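Local atomic coordinates of PpBBE-like 1 D396N (Physcomitrella patens subsp. patens, PDB entry 6EO5), a protein that oxidises cellobiose with a bi-covalently attached flavin-adenine dinucleotide cofactor, as a moss homolog of the berberine bridge enzyme in the VAO family. Residues A114-G119 against F211-H216; K103-N108 against L127-A132; F163-D168 against T382-R387; V52-V57 against V97-F102. All blocks are in the same frame, centred on the assembly; numbering follows the deposited sequence.

Contact 1 (A114-G119 against F211-H216)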
loop_
_atom_site.group_PDB
_atom_site.type_symbol
_atom_site.label_atom_id
_atom_site.label_comp_id
_atom_site.label_asym_id
_atom_site.label_seq_id
_atom_site.Cartn_x
_atom_site.Cartn_y
_atom_site.Cartn_z
ATOM N N ALA A 114 1.977 12.218 15.581
ATOM C CA ALA A 114 0.701 12.749 15.131
ATOM C C ALA A 114 -0.358 11.677 15.323
ATOM O O ALA A 114 -0.054 10.481 15.304
ATOM C CB ALA A 114 0.750 13.204 13.666
ATOM N N VAL A 115 -1.601 12.112 15.521
ATOM C CA VAL A 115 -2.745 11.214 15.631
ATOM C C VAL A 115 -3.541 11.326 14.343
ATOM O O VAL A 115 -3.914 12.432 13.933
ATOM C CB VAL A 115 -3.622 11.546 16.845
ATOM C CG1 VAL A 115 -4.895 10.717 16.800
ATOM C CG2 VAL A 115 -2.864 11.288 18.123
ATOM N N VAL A 116 -3.794 10.188 13.697
ATOM C CA VAL A 116 -4.486 10.143 12.411
ATOM C C VAL A 116 -5.645 9.164 12.519
ATOM O O VAL A 116 -5.464 8.033 12.983
ATOM C CB VAL A 116 -3.534 9.741 11.268
ATOM C CG1 VAL A 116 -4.244 9.768 9.938
ATOM C CG2 VAL A 116 -2.346 10.669 11.239
ATOM N N GLY A 117 -6.834 9.602 12.110
ATOM C CA GLY A 117 -7.980 8.712 12.084
ATOM C C GLY A 117 -7.977 7.801 10.868
ATOM O O GLY A 117 -7.474 8.152 9.806
ATOM N N ALA A 118 -8.580 6.618 11.022
ATOM C CA ALA A 118 -8.447 5.561 10.025
ATOM C C ALA A 118 -9.153 5.880 8.710
ATOM O O ALA A 118 -9.073 5.094 7.758
ATOM C CB ALA A 118 -8.967 4.241 10.585
ATOM N N GLY A 119 -9.824 7.028 8.627
ATOM C CA GLY A 119 -10.507 7.429 7.417
ATOM C C GLY A 119 -9.717 8.312 6.478
ATOM O O GLY A 119 -10.208 8.632 5.388
ATOM N N PHE A 211 -4.750 5.856 14.286
ATOM C CA PHE A 211 -3.322 5.595 14.325
ATOM C C PHE A 211 -2.600 6.707 15.078
ATOM O O PHE A 211 -3.025 7.867 15.070
ATOM C CB PHE A 211 -2.732 5.531 12.916
ATOM C CG PHE A 211 -3.151 4.349 12.125
ATOM C CD1 PHE A 211 -2.415 3.177 12.178
ATOM C CD2 PHE A 211 -4.254 4.413 11.292
ATOM C CE1 PHE A 211 -2.781 2.078 11.441
ATOM C CE2 PHE A 211 -4.636 3.309 10.539
ATOM C CZ PHE A 211 -3.895 2.140 10.615
ATOM N N THR A 212 -1.476 6.357 15.695
ATOM C CA THR A 212 -0.505 7.340 16.163
ATOM C C THR A 212 0.816 7.063 15.466
ATOM O O THR A 212 1.397 5.986 15.646
ATOM C CB THR A 212 -0.319 7.295 17.680
ATOM O OG1 THR A 212 -1.572 7.554 18.318
ATOM C CG2 THR A 212 0.667 8.357 18.100
ATOM N N PHE A 213 1.291 8.043 14.690
ATOM C CA PHE A 213 2.470 7.908 13.842
ATOM C C PHE A 213 3.646 8.701 14.387
ATOM O O PHE A 213 3.477 9.813 14.891
ATOM C CB PHE A 213 2.187 8.382 12.415
ATOM C CG PHE A 213 1.315 7.456 11.632
ATOM C CD1 PHE A 213 1.809 6.235 11.191
ATOM C CD2 PHE A 213 0.006 7.800 11.330
ATOM C CE1 PHE A 213 1.023 5.372 10.461
ATOM C CE2 PHE A 213 -0.792 6.942 10.598
ATOM C CZ PHE A 213 -0.283 5.723 10.161
ATOM N N ARG A 214 4.834 8.112 14.285
ATOM C CA ARG A 214 6.071 8.881 14.326
ATOM C C ARG A 214 6.164 9.704 13.047
ATOM O O ARG A 214 5.921 9.183 11.953
ATOM C CB ARG A 214 7.273 7.944 14.453
ATOM C CG ARG A 214 8.618 8.626 14.346
ATOM C CD ARG A 214 8.920 9.404 15.631
ATOM N NE ARG A 214 9.013 8.508 16.790
ATOM C CZ ARG A 214 8.688 8.850 18.035
ATOM N NH1 ARG A 214 8.226 10.072 18.282
ATOM N NH2 ARG A 214 8.807 7.969 19.026
ATOM N N VAL A 215 6.469 10.996 13.175
ATOM C CA VAL A 215 6.551 11.886 12.020
ATOM C C VAL A 215 7.989 12.372 11.871
ATOM O O VAL A 215 8.814 12.222 12.771
ATOM C CB VAL A 215 5.560 13.062 12.104
ATOM C CG1 VAL A 215 4.126 12.535 12.160
ATOM C CG2 VAL A 215 5.870 13.968 13.294
ATOM N N HIS A 216 8.292 12.934 10.694
ATOM C CA HIS A 216 9.659 13.289 10.319
ATOM C C HIS A 216 9.727 14.671 9.678
ATOM O O HIS A 216 8.883 15.023 8.846
ATOM C CB HIS A 216 10.258 12.254 9.364
ATOM C CG HIS A 216 10.170 10.854 9.881
ATOM N ND1 HIS A 216 11.209 10.238 10.545
ATOM C CD2 HIS A 216 9.153 9.958 9.860
ATOM C CE1 HIS A 216 10.842 9.019 10.895
ATOM N NE2 HIS A 216 9.598 8.825 10.495
#
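Val-116 turns CG1 anti to its backbone N (chi1 -177°), which sets CG2 beside that nitrogen, and Phe-213 holds CG beside its own N (chi1 -72°); in these settings the valine meets the rim of the phenyl ring. The two residues are diagonal neighbours on one face of an antiparallel sheet in the FAD-binding part of the fold, where strand 113-117 runs against strand 207-217. Val-116 CG2 reaches Phe-213 CD2 at 3.7 Å, near the ring plane, and Val-116 CB lies in that plane at the same edge. On this face Ala-114 CB also packs on Val-215 CG1, 3.8 Å away, and helix 122-133 covers Ala-114 and Val-116 through Leu-129 and Leu-125. Helix 147-153 lies against Phe-211 and Phe-213, so an alanine at Phe-213 would probably open a gap there and strip Val-116 CG2 of its aromatic neighbour.

The backbones are joined through two hydrogen-bonded pairs. Ala-114 and Phe-213 exchange bonds in both directions, Phe-213 N to Ala-114 O measuring 2.9 Å. Val-116 N gives a nearly straight bond to Phe-211 O at 2.8 Å, and Phe-211 N returns one to Val-116 O. Between them, Val-115 and Thr-212 form the non-hydrogen-bonded pair and point to the other face, Val-115 CG2 lying 4.0 Å from Thr-212 OG1. Past the strand end, Ala-118, which touches the FAD, brings CB to 4.4 Å from Phe-211 CE2.

Contact 2 (K103-N108 against L127-A132); sequences KQFSYN and LALWNA
Phe-105 lies with one ring face against Ala-128, whose CB stands 3.6 Å above the ring plane, offset toward the rim, in a CH-pi contact. The carbonyl of the same alanine is close too, with Ala-128 O 3.5 Å from Phe-105 CZ. Two further residues of the helix meet the ring at its edge: Leu-129 CD2 approaches Phe-105 CE1 to 3.7 Å, and Ala-132 CB comes within 4.0 Å of Phe-105 CE2. That methyl group is shared, for Ala-132 CB also lies 3.9 Å from Tyr-107 CD2. Both aromatic residues carry CG anti to the backbone N (chi1 -179° in Phe-105), which places CG of each on the side of the helix. The arrangement is a beta-hairpin, strands 105-108 and 113-117, with the helix that follows it, 122-133, laid over one side; the axes of strand 105-108 and of helix segment 127-132 approach to 9.2 Å, their directions 39° apart. The helix presents Ala-128 and Ala-132 one turn apart, joined by the helical bond from Ala-132 N to Ala-128 O. Farther out, Phe-120 touches Phe-105, and Val-135 touches both Tyr-107 and Leu-129. At the hairpin turn, Asn-108 OD1 accepts a hydrogen bond from Ala-111 N.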
loop_
_atom_site.group_PDB
_atom_site.type_symbol
_atom_site.label_atom_id
_atom_site.label_comp_id
_atom_site.label_asym_id
_atom_site.label_seq_id
_atom_site.Cartn_x
_atom_site.Cartn_y
_atom_site.Cartn_z
ATOM N N LYS A 103 -11.582 11.259 10.787
ATOM C CA LYS A 103 -10.561 12.163 10.270
ATOM C C LYS A 103 -9.897 12.963 11.388
ATOM O O LYS A 103 -9.436 14.087 11.166
ATOM C CB LYS A 103 -11.150 13.101 9.218
ATOM C CG LYS A 103 -11.859 12.378 8.083
ATOM C CD LYS A 103 -11.062 12.394 6.791
ATOM C CE LYS A 103 -11.706 11.487 5.737
ATOM N NZ LYS A 103 -12.496 12.201 4.691
ATOM N N GLN A 104 -9.824 12.393 12.591
ATOM C CA GLN A 104 -9.201 13.105 13.695
ATOM C C GLN A 104 -7.722 13.331 13.402
ATOM O O GLN A 104 -7.021 12.429 12.935
ATOM C CB GLN A 104 -9.400 12.349 15.020
ATOM C CG GLN A 104 -8.841 10.935 15.117
ATOM C CD GLN A 104 -9.863 9.844 14.749
ATOM O OE1 GLN A 104 -10.653 9.990 13.804
ATOM N NE2 GLN A 104 -9.843 8.746 15.500
ATOM N N PHE A 105 -7.258 14.562 13.632
ATOM C CA PHE A 105 -5.873 14.929 13.369
ATOM C C PHE A 105 -5.334 15.770 14.518
ATOM O O PHE A 105 -6.046 16.615 15.064
ATOM C CB PHE A 105 -5.739 15.699 12.041
ATOM C CG PHE A 105 -4.322 16.076 11.701
ATOM C CD1 PHE A 105 -3.485 15.176 11.054
ATOM C CD2 PHE A 105 -3.823 17.324 12.033
ATOM C CE1 PHE A 105 -2.172 15.516 10.744
ATOM C CE2 PHE A 105 -2.511 17.674 11.723
ATOM C CZ PHE A 105 -1.685 16.773 11.086
ATOM N N SER A 106 -4.081 15.523 14.887
ATOM C CA SER A 106 -3.369 16.371 15.831
ATOM C C SER A 106 -1.880 16.061 15.727
ATOM O O SER A 106 -1.500 14.905 15.539
ATOM C CB SER A 106 -3.870 16.175 17.266
ATOM O OG SER A 106 -3.484 14.917 17.784
ATOM N N TYR A 107 -1.052 17.100 15.825
ATOM C CA TYR A 107 0.398 17.001 15.701
ATOM C C TYR A 107 1.029 17.417 17.022
ATOM O O TYR A 107 0.654 18.444 17.594
ATOM C CB TYR A 107 0.907 17.882 14.544
ATOM C CG TYR A 107 2.403 18.149 14.529
ATOM C CD1 TYR A 107 3.320 17.115 14.674
ATOM C CD2 TYR A 107 2.900 19.442 14.344
ATOM C CE1 TYR A 107 4.689 17.360 14.663
ATOM C CE2 TYR A 107 4.271 19.695 14.326
ATOM C CZ TYR A 107 5.157 18.652 14.485
ATOM O OH TYR A 107 6.514 18.884 14.476
ATOM N N ASN A 108 1.963 16.616 17.518
ATOM C CA ASN A 108 2.696 16.921 18.743
ATOM C C ASN A 108 4.136 17.239 18.350
ATOM O O ASN A 108 4.937 16.331 18.102
ATOM C CB ASN A 108 2.616 15.759 19.725
ATOM C CG ASN A 108 3.272 16.070 21.055
ATOM O OD1 ASN A 108 4.261 16.803 21.126
ATOM N ND2 ASN A 108 2.726 15.506 22.123
ATOM N N LEU A 127 -1.054 17.114 3.342
ATOM C CA LEU A 127 -1.333 18.534 3.494
ATOM C C LEU A 127 -1.452 18.907 4.967
ATOM O O LEU A 127 -0.862 19.898 5.419
ATOM C CB LEU A 127 -2.613 18.880 2.735
ATOM C CG LEU A 127 -2.843 20.354 2.427
ATOM C CD1 LEU A 127 -1.531 21.014 2.018
ATOM C CD2 LEU A 127 -3.876 20.492 1.331
ATOM N N ALA A 128 -2.194 18.105 5.739
ATOM C CA ALA A 128 -2.350 18.387 7.164
ATOM C C ALA A 128 -1.008 18.364 7.883
ATOM O O ALA A 128 -0.730 19.232 8.719
ATOM C CB ALA A 128 -3.314 17.390 7.799
ATOM N N LEU A 129 -0.165 17.375 7.575
ATOM C CA LEU A 129 1.120 17.248 8.262
ATOM C C LEU A 129 2.105 18.330 7.830
ATOM O O LEU A 129 2.961 18.743 8.621
ATOM C CB LEU A 129 1.713 15.858 8.013
ATOM C CG LEU A 129 1.094 14.693 8.797
ATOM C CD1 LEU A 129 1.576 13.356 8.239
ATOM C CD2 LEU A 129 1.437 14.803 10.271
ATOM N N TRP A 130 2.009 18.788 6.581
ATOM C CA TRP A 130 2.878 19.864 6.112
ATOM C C TRP A 130 2.495 21.193 6.759
ATOM O O TRP A 130 3.346 21.889 7.334
ATOM C CB TRP A 130 2.791 19.950 4.588
ATOM C CG TRP A 130 3.584 21.054 3.987
ATOM C CD1 TRP A 130 3.096 22.156 3.359
ATOM C CD2 TRP A 130 5.014 21.158 3.936
ATOM N NE1 TRP A 130 4.128 22.944 2.922
ATOM C CE2 TRP A 130 5.318 22.359 3.264
ATOM C CE3 TRP A 130 6.065 20.357 4.398
ATOM C CZ2 TRP A 130 6.631 22.782 3.033
ATOM C CZ3 TRP A 130 7.379 20.782 4.173
ATOM C CH2 TRP A 130 7.646 21.990 3.497
ATOM N N ASN A 131 1.205 21.544 6.681
ATOM C CA ASN A 131 0.700 22.763 7.298
ATOM C C ASN A 131 0.948 22.783 8.800
ATOM O O ASN A 131 1.227 23.839 9.372
ATOM C CB ASN A 131 -0.794 22.907 7.013
ATOM C CG ASN A 131 -1.092 23.221 5.549
ATOM O OD1 ASN A 131 -0.225 23.665 4.798
ATOM N ND2 ASN A 131 -2.336 22.986 5.139
ATOM N N ALA A 132 0.839 21.634 9.466
ATOM C CA ALA A 132 0.925 21.640 10.923
ATOM C C ALA A 132 2.339 21.918 11.406
ATOM O O ALA A 132 2.519 22.606 12.414
ATOM C CB ALA A 132 0.424 20.319 11.500
#

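Contact 3 (F163-D168 against T382-R387); sequences FGLVTD and TAFIHR
Leu-165 covers one face of the Phe-384 ring and His-386 the opposite one: Leu-165 CD1 sits 3.5 Å above the plane in a CH-pi contact, toward the rim and nearest to CE1, while His-386 CD2 is placed similarly on the far side. Arg-387 NE lies at the ring edge, in plane. The guanidinium of Arg-387 in turn has Phe-384 CD1 over the centre of one face, and Asp-168 occupies its edge.

Asp-168 and Arg-387 meet tip to tip, carboxylate and guanidinium nearly coplanar at 20°. This is a bidentate, end-on salt bridge in which each oxygen uses its syn lone pair: Arg-387 NH2 reaches Asp-168 OD1 at 2.7 Å, and Arg-387 NH1 bonds to Asp-168 OD2 at 3.0 Å, close to straight. On its anti side OD2 also accepts from Leu-165 N at 3.2 Å, tying the carboxylate to the loop that carries it.

The guanidinium has further mates. Arg-387 NH2 gives an in-plane bond to Thr-382 OG1 at 3.0 Å, Arg-387 NE bonds to Phe-384 O from above the carbonyl plane, and Arg-387 NH1 also donates to Ile-374 O. The contact joins the loop before strand 170-176, in the FAD-binding part, to a loop between strands 361-367 and 391-398 of the seven-stranded sheet. With the buried guanidinium held by Asp-168, Thr-382 and two carbonyls, the charges are likely to offset each other largely and the guanidinium to be kept from turning.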
loop_
_atom_site.group_PDB
_atom_site.type_symbol
_atom_site.label_atom_id
_atom_site.label_comp_id
_atom_site.label_asym_id
_atom_site.label_seq_id
_atom_site.Cartn_x
_atom_site.Cartn_y
_atom_site.Cartn_z
ATOM N N PHE A 163 13.181 7.134 6.114
ATOM C CA PHE A 163 12.294 7.192 7.274
ATOM C C PHE A 163 11.589 5.875 7.597
ATOM O O PHE A 163 10.878 5.812 8.610
ATOM C CB PHE A 163 11.219 8.275 7.073
ATOM C CG PHE A 163 11.768 9.657 6.809
ATOM C CD1 PHE A 163 12.944 10.093 7.418
ATOM C CD2 PHE A 163 11.094 10.525 5.957
ATOM C CE1 PHE A 163 13.433 11.364 7.180
ATOM C CE2 PHE A 163 11.578 11.809 5.720
ATOM C CZ PHE A 163 12.748 12.225 6.329
ATOM N N GLY A 164 11.749 4.838 6.765
ATOM C CA GLY A 164 11.105 3.551 6.967
ATOM C C GLY A 164 9.801 3.435 6.198
ATOM O O GLY A 164 9.411 4.312 5.421
ATOM N N LEU A 165 9.123 2.307 6.408
ATOM C CA LEU A 165 7.778 2.120 5.878
ATOM C C LEU A 165 6.766 2.805 6.788
ATOM O O LEU A 165 7.037 3.076 7.957
ATOM C CB LEU A 165 7.432 0.630 5.759
ATOM C CG LEU A 165 8.394 -0.290 5.000
ATOM C CD1 LEU A 165 8.080 -1.745 5.304
ATOM C CD2 LEU A 165 8.365 -0.034 3.494
ATOM N N VAL A 166 5.577 3.077 6.239
ATOM C CA VAL A 166 4.491 3.598 7.067
ATOM C C VAL A 166 4.284 2.702 8.276
ATOM O O VAL A 166 4.187 3.175 9.417
ATOM C CB VAL A 166 3.198 3.729 6.248
ATOM C CG1 VAL A 166 2.105 4.328 7.091
ATOM C CG2 VAL A 166 3.445 4.572 5.036
ATOM N N THR A 167 4.242 1.385 8.046
ATOM C CA THR A 167 3.996 0.455 9.139
ATOM C C THR A 167 5.093 0.559 10.192
ATOM O O THR A 167 4.818 0.425 11.386
ATOM C CB THR A 167 3.839 -0.984 8.587
ATOM O OG1 THR A 167 2.878 -1.707 9.369
ATOM C CG2 THR A 167 5.161 -1.764 8.563
ATOM N N ASP A 168 6.322 0.874 9.781
ATOM C CA ASP A 168 7.422 1.044 10.720
ATOM C C ASP A 168 7.247 2.255 11.624
ATOM O O ASP A 168 8.004 2.402 12.593
ATOM C CB ASP A 168 8.742 1.191 9.960
ATOM C CG ASP A 168 9.258 -0.118 9.396
ATOM O OD1 ASP A 168 9.043 -1.167 10.041
ATOM O OD2 ASP A 168 9.898 -0.084 8.317
ATOM N N THR A 382 8.268 -7.286 13.630
ATOM C CA THR A 382 7.018 -6.861 13.013
ATOM C C THR A 382 6.462 -7.992 12.165
ATOM O O THR A 382 7.178 -8.906 11.754
ATOM C CB THR A 382 7.176 -5.594 12.142
ATOM O OG1 THR A 382 7.973 -5.887 10.987
ATOM C CG2 THR A 382 7.812 -4.445 12.942
ATOM N N ALA A 383 5.158 -7.913 11.917
ATOM C CA ALA A 383 4.522 -8.823 10.981
ATOM C C ALA A 383 5.025 -8.628 9.554
ATOM O O ALA A 383 4.786 -9.494 8.709
ATOM C CB ALA A 383 3.004 -8.647 11.033
ATOM N N PHE A 384 5.704 -7.521 9.258
ATOM C CA PHE A 384 6.268 -7.287 7.934
ATOM C C PHE A 384 7.670 -7.889 7.880
ATOM O O PHE A 384 8.568 -7.448 8.605
ATOM C CB PHE A 384 6.301 -5.791 7.607
ATOM C CG PHE A 384 6.602 -5.497 6.169
ATOM C CD1 PHE A 384 7.916 -5.400 5.728
ATOM C CD2 PHE A 384 5.570 -5.344 5.247
ATOM C CE1 PHE A 384 8.203 -5.141 4.394
ATOM C CE2 PHE A 384 5.847 -5.088 3.909
ATOM C CZ PHE A 384 7.173 -4.976 3.487
ATOM N N ILE A 385 7.856 -8.881 7.009
ATOM C CA ILE A 385 9.058 -9.712 7.020
ATOM C C ILE A 385 10.064 -9.342 5.932
ATOM O O ILE A 385 11.232 -9.746 6.025
ATOM C CB ILE A 385 8.693 -11.212 6.897
ATOM C CG1 ILE A 385 8.094 -11.519 5.514
ATOM C CG2 ILE A 385 7.740 -11.639 8.015
ATOM C CD1 ILE A 385 7.973 -13.018 5.208
ATOM N N HIS A 386 9.654 -8.591 4.914
ATOM C CA HIS A 386 10.472 -8.393 3.720
ATOM C C HIS A 386 11.536 -7.340 4.003
ATOM O O HIS A 386 11.456 -6.183 3.583
ATOM C CB HIS A 386 9.577 -8.019 2.549
ATOM C CG HIS A 386 8.310 -8.810 2.511
ATOM N ND1 HIS A 386 8.284 -10.164 2.235
ATOM C CD2 HIS A 386 7.029 -8.450 2.763
ATOM C CE1 HIS A 386 7.037 -10.598 2.306
ATOM N NE2 HIS A 386 6.255 -9.577 2.619
ATOM N N ARG A 387 12.567 -7.767 4.729
ATOM C CA ARG A 387 13.592 -6.866 5.236
ATOM C C ARG A 387 14.959 -7.132 4.618
ATOM O O ARG A 387 15.965 -6.642 5.145
ATOM C CB ARG A 387 13.677 -6.980 6.757
ATOM C CG ARG A 387 12.345 -6.818 7.459
ATOM C CD ARG A 387 11.905 -5.384 7.413
ATOM N NE ARG A 387 10.766 -5.141 8.292
ATOM C CZ ARG A 387 10.228 -3.939 8.475
ATOM N NH1 ARG A 387 10.746 -2.893 7.838
ATOM N NH2 ARG A 387 9.186 -3.784 9.287
#

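Contact 4 (V52-V57 against V97-F102)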
loop_
_atom_site.group_PDB
_atom_site.type_symbol
_atom_site.label_atom_id
_atom_site.label_comp_id
_atom_site.label_asym_id
_atom_site.label_seq_id
_atom_site.Cartn_x
_atom_site.Cartn_y
_atom_site.Cartn_z
ATOM N N VAL A 52 -22.353 0.917 6.258
ATOM C CA VAL A 52 -22.542 1.774 7.417
ATOM C C VAL A 52 -21.338 2.701 7.503
ATOM O O VAL A 52 -20.206 2.290 7.224
ATOM C CB VAL A 52 -22.737 0.961 8.720
ATOM C CG1 VAL A 52 -21.589 -0.007 8.950
ATOM C CG2 VAL A 52 -22.920 1.888 9.911
ATOM N N PHE A 53 -21.588 3.967 7.856
ATOM C CA PHE A 53 -20.583 5.026 7.843
ATOM C C PHE A 53 -20.417 5.558 9.259
ATOM O O PHE A 53 -20.966 6.616 9.597
ATOM C CB PHE A 53 -20.980 6.141 6.882
ATOM C CG PHE A 53 -21.086 5.693 5.449
ATOM C CD1 PHE A 53 -22.209 5.018 4.996
ATOM C CD2 PHE A 53 -20.063 5.953 4.548
ATOM C CE1 PHE A 53 -22.306 4.610 3.674
ATOM C CE2 PHE A 53 -20.158 5.542 3.226
ATOM C CZ PHE A 53 -21.281 4.873 2.791
ATOM N N PRO A 54 -19.679 4.850 10.117
ATOM C CA PRO A 54 -19.511 5.319 11.496
ATOM C C PRO A 54 -18.805 6.659 11.532
ATOM O O PRO A 54 -17.897 6.923 10.737
ATOM C CB PRO A 54 -18.651 4.233 12.153
ATOM C CG PRO A 54 -18.711 3.082 11.261
ATOM C CD PRO A 54 -18.964 3.588 9.877
ATOM N N THR A 55 -19.247 7.505 12.467
ATOM C CA THR A 55 -18.494 8.674 12.899
ATOM C C THR A 55 -18.034 8.584 14.351
ATOM O O THR A 55 -17.284 9.461 14.789
ATOM C CB THR A 55 -19.320 9.959 12.712
ATOM O OG1 THR A 55 -20.503 9.882 13.512
ATOM C CG2 THR A 55 -19.728 10.133 11.263
ATOM N N THR A 56 -18.447 7.554 15.101
ATOM C CA THR A 56 -18.057 7.379 16.497
ATOM C C THR A 56 -17.655 5.932 16.754
ATOM O O THR A 56 -18.088 5.009 16.058
ATOM C CB THR A 56 -19.186 7.739 17.477
ATOM O OG1 THR A 56 -20.182 6.700 17.474
ATOM C CG2 THR A 56 -19.832 9.060 17.097
ATOM N N VAL A 57 -16.837 5.744 17.796
ATOM C CA VAL A 57 -16.457 4.395 18.217
ATOM C C VAL A 57 -17.689 3.597 18.614
ATOM O O VAL A 57 -17.781 2.391 18.353
ATOM C CB VAL A 57 -15.438 4.456 19.370
ATOM C CG1 VAL A 57 -15.184 3.066 19.929
ATOM C CG2 VAL A 57 -14.151 5.096 18.911
ATOM N N VAL A 97 -18.003 -1.563 6.570
ATOM C CA VAL A 97 -17.917 -0.499 7.567
ATOM C C VAL A 97 -16.952 0.552 7.020
ATOM O O VAL A 97 -15.748 0.521 7.275
ATOM C CB VAL A 97 -17.473 -1.038 8.918
ATOM C CG1 VAL A 97 -17.455 0.085 9.961
ATOM C CG2 VAL A 97 -18.375 -2.184 9.327
ATOM N N ASP A 98 -17.490 1.498 6.254
ATOM C CA ASP A 98 -16.692 2.562 5.658
ATOM C C ASP A 98 -16.299 3.575 6.732
ATOM O O ASP A 98 -17.164 4.215 7.336
ATOM C CB ASP A 98 -17.479 3.223 4.529
ATOM C CG ASP A 98 -16.675 4.267 3.779
ATOM O OD1 ASP A 98 -16.043 5.139 4.415
ATOM O OD2 ASP A 98 -16.683 4.218 2.535
ATOM N N MET A 99 -14.994 3.731 6.958
ATOM C CA MET A 99 -14.470 4.532 8.055
ATOM C C MET A 99 -14.219 5.993 7.668
ATOM O O MET A 99 -13.418 6.673 8.322
ATOM C CB MET A 99 -13.187 3.894 8.588
ATOM C CG MET A 99 -13.417 2.531 9.194
ATOM S SD MET A 99 -14.422 2.633 10.690
ATOM C CE MET A 99 -13.203 3.238 11.867
ATOM N N GLU A 100 -14.915 6.488 6.642
ATOM C CA GLU A 100 -14.666 7.819 6.098
ATOM C C GLU A 100 -14.818 8.924 7.137
ATOM O O GLU A 100 -14.218 9.998 6.993
ATOM C CB GLU A 100 -15.636 8.037 4.950
ATOM C CG GLU A 100 -15.557 9.325 4.210
ATOM C CD GLU A 100 -16.552 9.320 3.071
ATOM O OE1 GLU A 100 -17.688 8.810 3.277
ATOM O OE2 GLU A 100 -16.182 9.783 1.968
ATOM N N GLY A 101 -15.617 8.691 8.177
ATOM C CA GLY A 101 -15.879 9.693 9.187
ATOM C C GLY A 101 -14.821 9.851 10.248
ATOM O O GLY A 101 -14.963 10.701 11.131
ATOM N N PHE A 102 -13.750 9.067 10.199
ATOM C CA PHE A 102 -12.692 9.132 11.208
ATOM C C PHE A 102 -11.526 9.927 10.629
ATOM O O PHE A 102 -10.587 9.361 10.061
ATOM C CB PHE A 102 -12.271 7.735 11.634
ATOM C CG PHE A 102 -13.261 7.057 12.523
ATOM C CD1 PHE A 102 -14.489 6.653 12.028
ATOM C CD2 PHE A 102 -12.964 6.816 13.855
ATOM C CE1 PHE A 102 -15.413 6.021 12.850
ATOM C CE2 PHE A 102 -13.880 6.182 14.687
ATOM C CZ PHE A 102 -15.107 5.788 14.184
#
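Val-52 and Val-97 are paired across parallel strands 50-53 and 95-98, the middle pair of a four-stranded mixed sheet in the FAD-binding part of the fold; helix 57-70 follows the first strand and leads to strand 74-77 beyond 95-98, a beta-alpha-beta crossover. The backbone contribution is small: Asp-98 N donates to Val-52 O at 3.0 Å, and Phe-53 CA makes a CA-H...O contact with Asp-98 O.

Apolar packing lines one side. The two valines lie side by side, Val-52 CG1 3.9 Å from Val-97 CG2, while the other branch of Val-97 meets the proline ring at about a right angle, with CG1 3.5 Å from Pro-54 CG. Pro-54 CB then touches the edge of the Phe-102 ring, in its plane, 3.8 Å from CE1.

Polar groups gather at Asp-98. Its CG stands anti to the backbone N (chi1 -175°) and passes 3.8 Å from Phe-53 CE2, the carboxylate and ring planes 30° apart. In an Asx turn, Asp-98 OD1 accepts from Glu-100 N at 2.8 Å, and OD2 forms a salt bridge with Arg-77 on strand 74-77. An alanine in place of Asp-98 would probably leave Arg-77 without this counter-charge and Glu-100 N without this acceptor, freeing the turn to shift.

Flat-group contacts complete the set. Phe-53 has Arg-24 as a cation-pi partner, and the type I turn from Met-99 to Phe-102 folds the methionine, which also lies close to the FAD, back over the phenylalanine: Met-99 CE sits above the centre of the Phe-102 ring, 3.6 Å from its plane.

Contact 4 comes first along the chain and runs directly into contact 2, since residue 102 ends one and residue 103 begins the other. Contacts 1 and 2 interlock: their centres are about 8 Å apart, strands 105-108 and 113-117 are neighbours in one antiparallel sheet, and their segments alternate in sequence. Contact 4, on the four-stranded sheet, lies about 17 Å between centres from contact 1 and meets it where Gly-119 N probably bonds to Phe-102 O. Contact 3 touches contact 1 through Phe-163 and Val-166, but its centre is about 27 Å from that of contact 4. Contacts 1, 2 and 4 thus lie in the flavin-binding part, and contact 3 joins it to the seven-stranded-sheet domain, consistent with a VAO-type architecture.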